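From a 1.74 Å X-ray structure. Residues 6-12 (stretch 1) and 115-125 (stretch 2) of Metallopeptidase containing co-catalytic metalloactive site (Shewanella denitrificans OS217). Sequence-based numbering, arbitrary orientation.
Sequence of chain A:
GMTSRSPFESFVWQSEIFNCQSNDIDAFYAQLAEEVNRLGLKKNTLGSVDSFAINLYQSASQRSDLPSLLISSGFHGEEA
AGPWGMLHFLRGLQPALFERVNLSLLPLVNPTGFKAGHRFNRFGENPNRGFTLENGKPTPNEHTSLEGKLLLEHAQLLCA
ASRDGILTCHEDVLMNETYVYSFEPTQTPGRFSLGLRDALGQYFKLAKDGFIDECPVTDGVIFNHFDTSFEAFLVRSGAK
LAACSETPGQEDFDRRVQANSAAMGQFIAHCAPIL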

ATOM      1  N   SER A   6      13.351   8.522  16.398  1.00 43.02           N
ATOM      2  CA  SER A   6      12.030   8.415  16.991  1.00 41.21           C
ATOM      3  C   SER A   6      10.994   8.025  15.958  1.00 41.16           C
ATOM      4  O   SER A   6      10.963   8.605  14.884  1.00 41.38           O
ATOM      5  CB  SER A   6      11.572   9.723  17.658  1.00 43.69           C
ATOM      6  OG  SER A   6      10.307   9.565  18.322  1.00 36.70           O
ATOM      7  N   PRO A   7      10.128   7.049  16.297  1.00 38.79           N
ATOM      8  CA  PRO A   7       8.942   6.774  15.493  1.00 37.17           C
ATOM      9  C   PRO A   7       7.860   7.847  15.599  1.00 34.27           C
ATOM     10  O   PRO A   7       6.900   7.786  14.874  1.00 36.45           O
ATOM     11  CB  PRO A   7       8.407   5.460  16.068  1.00 36.72           C
ATOM     12  CG  PRO A   7       8.977   5.388  17.453  1.00 37.44           C
ATOM     13  CD  PRO A   7      10.247   6.134  17.450  1.00 36.79           C
ATOM     14  N   PHE A   8       7.999   8.801  16.520  1.00 33.71           N
ATOM     15  CA  PHE A   8       6.990   9.841  16.716  1.00 32.69           C
ATOM     16  C   PHE A   8       7.334  11.066  15.830  1.00 33.43           C
ATOM     17  O   PHE A   8       6.571  12.005  15.751  1.00 38.04           O
ATOM     18  CB  PHE A   8       6.911  10.249  18.201  1.00 34.80           C
ATOM     19  CG  PHE A   8       6.292   9.182  19.075  1.00 39.76           C
ATOM     20  CD1 PHE A   8       4.916   9.078  19.193  1.00 49.11           C
ATOM     21  CD2 PHE A   8       7.094   8.243  19.732  1.00 49.44           C
ATOM     22  CE1 PHE A   8       4.330   8.081  19.978  1.00 54.30           C
ATOM     23  CE2 PHE A   8       6.521   7.232  20.518  1.00 47.31           C
ATOM     24  CZ  PHE A   8       5.142   7.160  20.639  1.00 52.84           C
ATOM     25  N   GLU A   9       8.428  11.010  15.096  1.00 33.14           N
ATOM     26  CA  GLU A   9       8.830  12.144  14.254  1.00 27.03           C
ATOM     27  C   GLU A   9       7.891  12.372  13.071  1.00 29.25           C
ATOM     28  O   GLU A   9       7.480  11.405  12.405  1.00 28.50           O
ATOM     29  CB  GLU A   9      10.241  11.929  13.711  1.00 29.94           C
ATOM     30  CG  GLU A   9      10.682  13.087  12.839  1.00 37.47           C
ATOM     31  CD  GLU A   9      12.130  13.348  12.897  1.00 43.32           C
ATOM     32  OE1 GLU A   9      12.748  12.952  13.907  1.00 59.93           O
ATOM     33  OE2 GLU A   9      12.639  13.995  11.947  1.00 47.24           O
ATOM     34  N   SER A  10       7.590  13.654  12.802  1.00 26.92           N
ATOM     35  CA  SER A  10       6.786  14.052  11.625  1.00 27.45           C
ATOM     36  C   SER A  10       7.634  14.436  10.426  1.00 28.17           C
ATOM     37  O   SER A  10       8.688  15.061  10.575  1.00 26.50           O
ATOM     38  CB  SER A  10       5.897  15.226  11.979  1.00 26.01           C
ATOM     39  OG  SER A  10       4.910  14.869  12.914  1.00 29.64           O
ATOM     40  N   PHE A  11       7.164  14.031   9.230  1.00 27.79           N
ATOM     41  CA  PHE A  11       7.834  14.276   7.951  1.00 31.21           C
ATOM     42  C   PHE A  11       6.785  14.763   6.978  1.00 32.13           C
ATOM     43  O   PHE A  11       5.709  14.150   6.894  1.00 30.56           O
ATOM     44  CB  PHE A  11       8.428  12.996   7.385  1.00 29.17           C
ATOM     45  CG  PHE A  11       9.462  12.363   8.250  1.00 28.97           C
ATOM     46  CD1 PHE A  11       9.096  11.533   9.281  1.00 29.10           C
ATOM     47  CD2 PHE A  11      10.806  12.636   8.055  1.00 29.81           C
ATOM     48  CE1 PHE A  11      10.053  10.934  10.093  1.00 32.92           C
ATOM     49  CE2 PHE A  11      11.758  12.045   8.833  1.00 36.45           C
ATOM     50  CZ  PHE A  11      11.377  11.198   9.879  1.00 34.06           C
ATOM     51  N   VAL A  12       7.122  15.814   6.225  1.00 31.90           N
ATOM     52  CA  VAL A  12       6.226  16.415   5.226  1.00 30.22           C
ATOM     53  C   VAL A  12       7.014  16.844   3.945  1.00 28.76           C
ATOM     54  O   VAL A  12       8.153  17.298   4.053  1.00 28.11           O
ATOM     55  CB  VAL A  12       5.511  17.621   5.845  1.00 34.59           C
ATOM     56  CG1 VAL A  12       4.787  18.415   4.833  1.00 40.02           C
ATOM     57  CG2 VAL A  12       4.530  17.158   6.978  1.00 40.64           C
ATOM     58  N   LYS A 115      -2.388  12.847   8.467  1.00 27.99           N
ATOM     59  CA  LYS A 115      -2.610  14.288   8.725  1.00 29.67           C
ATOM     60  C   LYS A 115      -1.426  14.897   9.461  1.00 28.38           C
ATOM     61  O   LYS A 115      -1.060  16.072   9.243  1.00 28.48           O
ATOM     62  CB  LYS A 115      -3.934  14.479   9.522  1.00 31.23           C
ATOM     63  CG  LYS A 115      -4.253  15.900   9.891  1.00 37.05           C
ATOM     64  CD  LYS A 115      -5.617  15.979  10.598  1.00 40.13           C
ATOM     65  CE  LYS A 115      -5.782  17.305  11.301  1.00 44.46           C
ATOM     66  NZ  LYS A 115      -4.997  17.293  12.560  1.00 57.90           N
ATOM     67  N   ALA A 116      -0.819  14.151  10.370  1.00 27.50           N
ATOM     68  CA  ALA A 116       0.254  14.702  11.179  1.00 31.57           C
ATOM     69  C   ALA A 116       1.645  14.329  10.679  1.00 32.26           C
ATOM     70  O   ALA A 116       2.653  14.649  11.319  1.00 32.74           O
ATOM     71  CB  ALA A 116       0.061  14.268  12.607  1.00 31.48           C
ATOM     72  N   GLY A 117       1.693  13.655   9.538  1.00 29.84           N
ATOM     73  CA  GLY A 117       2.929  13.173   8.938  1.00 29.78           C
ATOM     74  C   GLY A 117       3.811  12.240   9.776  1.00 31.33           C
ATOM     75  O   GLY A 117       5.039  12.238   9.623  1.00 30.43           O
ATOM     76  N   HIS A 118       3.213  11.438  10.646  1.00 28.83           N
ATOM     77  CA  HIS A 118       4.007  10.490  11.446  1.00 25.32           C
ATOM     78  C   HIS A 118       3.457   9.070  11.359  1.00 29.01           C
ATOM     79  O   HIS A 118       2.309   8.846  11.071  1.00 28.18           O
ATOM     80  CB  HIS A 118       4.160  10.952  12.919  1.00 29.87           C
ATOM     81  CG  HIS A 118       2.878  11.186  13.664  1.00 26.67           C
ATOM     82  ND1 HIS A 118       1.858  10.265  13.728  1.00 31.26           N
ATOM     83  CD2 HIS A 118       2.502  12.201  14.474  1.00 33.28           C
ATOM     84  CE1 HIS A 118       0.879  10.734  14.479  1.00 36.41           C
ATOM     85  NE2 HIS A 118       1.245  11.903  14.956  1.00 34.06           N
ATOM     86  N   ARG A 119       4.314   8.138  11.703  1.00 25.71           N
ATOM     87  CA  ARG A 119       4.079   6.726  11.508  1.00 29.74           C
ATOM     88  C   ARG A 119       2.860   6.238  12.246  1.00 30.02           C
ATOM     89  O   ARG A 119       2.037   5.521  11.679  1.00 31.24           O
ATOM     90  CB  ARG A 119       5.280   6.020  12.062  1.00 25.77           C
ATOM     91  CG  ARG A 119       5.334   4.497  11.926  1.00 34.92           C
ATOM     92  CD  ARG A 119       6.762   4.066  12.265  1.00 41.07           C
ATOM     93  NE  ARG A 119       6.916   2.659  11.956  1.00 36.66           N
ATOM     94  CZ  ARG A 119       7.097   2.194  10.722  1.00 40.98           C
ATOM     95  NH1 ARG A 119       7.169   3.011   9.679  1.00 43.79           N
ATOM     96  NH2 ARG A 119       7.179   0.889  10.535  1.00 48.25           N
ATOM     97  N   PHE A 120       2.743   6.631  13.520  1.00 30.22           N
ATOM     98  CA  PHE A 120       1.614   6.095  14.327  1.00 27.59           C
ATOM     99  C   PHE A 120       0.328   6.833  14.079  1.00 31.09           C
ATOM    100  O   PHE A 120       0.291   7.914  13.501  1.00 29.91           O
ATOM    101  CB  PHE A 120       1.942   6.151  15.772  1.00 30.39           C
ATOM    102  CG  PHE A 120       3.131   5.347  16.147  1.00 33.82           C
ATOM    103  CD1 PHE A 120       3.470   4.189  15.444  1.00 39.58           C
ATOM    104  CD2 PHE A 120       3.897   5.730  17.217  1.00 42.72           C
ATOM    105  CE1 PHE A 120       4.551   3.434  15.826  1.00 41.13           C
ATOM    106  CE2 PHE A 120       5.011   4.974  17.594  1.00 41.67           C
ATOM    107  CZ  PHE A 120       5.302   3.821  16.904  1.00 35.88           C
ATOM    108  N   ASN A 121      -0.762   6.264  14.581  1.00 29.02           N
ATOM    109  CA  ASN A 121      -1.966   7.006  14.633  1.00 30.55           C
ATOM    110  C   ASN A 121      -1.800   7.958  15.798  1.00 27.49           C
ATOM    111  O   ASN A 121      -0.825   7.967  16.551  1.00 29.26           O
ATOM    112  CB  ASN A 121      -3.211   6.096  14.780  1.00 29.47           C
ATOM    113  CG  ASN A 121      -3.180   5.232  16.037  1.00 35.95           C
ATOM    114  OD1 ASN A 121      -2.458   5.506  17.008  1.00 31.43           O
ATOM    115  ND2 ASN A 121      -4.040   4.204  16.047  1.00 31.00           N
ATOM    116  N   ARG A 122      -2.799   8.739  15.998  1.00 32.73           N
ATOM    117  CA  ARG A 122      -2.655   9.774  17.026  1.00 36.32           C
ATOM    118  C   ARG A 122      -2.719   9.252  18.465  1.00 35.71           C
ATOM    119  O   ARG A 122      -2.539  10.008  19.421  1.00 38.10           O
ATOM    120  CB  ARG A 122      -3.669  10.830  16.759  1.00 40.13           C
ATOM    121  CG  ARG A 122      -4.977  10.634  17.340  1.00 49.16           C
ATOM    122  CD  ARG A 122      -5.443  12.006  17.767  1.00 46.59           C
ATOM    123  NE  ARG A 122      -6.857  11.923  17.970  1.00 48.00           N
ATOM    124  CZ  ARG A 122      -7.420  11.759  19.159  1.00 56.45           C
ATOM    125  NH1 ARG A 122      -6.689  11.737  20.288  1.00 49.78           N
ATOM    126  NH2 ARG A 122      -8.747  11.667  19.213  1.00 56.43           N
ATOM    127  N   PHE A 123      -3.068   7.969  18.591  1.00 32.93           N
ATOM    128  CA  PHE A 123      -3.053   7.252  19.847  1.00 36.33           C
ATOM    129  C   PHE A 123      -1.732   6.503  20.121  1.00 35.31           C
ATOM    130  O   PHE A 123      -1.589   5.828  21.162  1.00 38.31           O
ATOM    131  CB  PHE A 123      -4.269   6.308  19.950  1.00 32.64           C
ATOM    132  CG  PHE A 123      -5.570   6.869  19.374  1.00 35.80           C
ATOM    133  CD1 PHE A 123      -6.340   7.815  20.048  1.00 38.18           C
ATOM    134  CD2 PHE A 123      -6.029   6.417  18.163  1.00 40.14           C
ATOM    135  CE1 PHE A 123      -7.527   8.294  19.486  1.00 43.99           C
ATOM    136  CE2 PHE A 123      -7.217   6.891  17.596  1.00 44.65           C
ATOM    137  CZ  PHE A 123      -7.961   7.822  18.248  1.00 37.00           C
ATOM    138  N   GLY A 124      -0.717   6.681  19.269  1.00 31.72           N
ATOM    139  CA  GLY A 124       0.611   6.101  19.488  1.00 34.49           C
ATOM    140  C   GLY A 124       0.747   4.651  19.054  1.00 34.73           C
ATOM    141  O   GLY A 124       1.693   3.995  19.453  1.00 33.38           O
ATOM    142  N   GLU A 125      -0.184   4.152  18.251  1.00 32.43           N
ATOM    143  CA  GLU A 125      -0.171   2.731  17.853  1.00 33.54           C
ATOM    144  C   GLU A 125       0.304   2.615  16.397  1.00 29.30           C
ATOM    145  O   GLU A 125      -0.060   3.444  15.566  1.00 27.69           O
ATOM    146  CB  GLU A 125      -1.617   2.139  17.918  1.00 32.42           C
ATOM    147  CG  GLU A 125      -2.400   2.314  19.274  1.00 33.67           C
ATOM    148  CD  GLU A 125      -3.913   1.900  19.160  1.00 41.91           C
ATOM    149  OE1 GLU A 125      -4.609   2.339  18.195  1.00 31.22           O
ATOM    150  OE2 GLU A 125      -4.364   1.086  20.017  1.00 40.43           O
TER
HETATM  151  O   HOH W   1       7.282   8.755  12.263  1.00 22.83           O
HETATM  152  O   HOH W   2       4.312   8.550  14.914  1.00 30.18           O

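Two loops, more than a hundred residues apart in sequence, bury 420 Å² between them, Pro7 and Phe120 giving the most on their respective stretches. Gly117 leaves a helix with positive phi, closing a Schellman motif, and its carbonyl accepts a hydrogen bond from the backbone of Phe11 (Phe11 N to Gly117 O, 2.8 Å). Glycine suits this place twice over: it tolerates the positive phi, and an ideal CB would lie 2.6 Å from Phe11 O, a clash. Beside it, serine's short side chain carries a donor: the m rotamer of Ser10 (chi1 -67°) lets Ser10 OG donate to Ala116 O at 2.8 Å.

His118 points its CA-to-CB bond toward stretch 1, His118 CB lying 3.4 Å from Glu9 O, while chi1 57° (p) turns the ring's ND1 edge toward Phe120 O, a weak hydrogen bond (His118 ND1 to Phe120 O, 2.8 Å).

Water 1 joins Pro7 O and Glu9 O to Arg119 N; water 2 links Pro7 O to Phe120 N.

At the far end, the CA-to-CB bond of Phe8 points away, yet with chi1 -71° (m) its flat ring offers a face to the edge of Phe120, also m (Phe8 CE1 to Phe120 CD2, 3.7 Å; planes at 82°). Pro7's compact ring packs against the same phenyl, Pro7 CB 3.6 Å from Phe120 CZ.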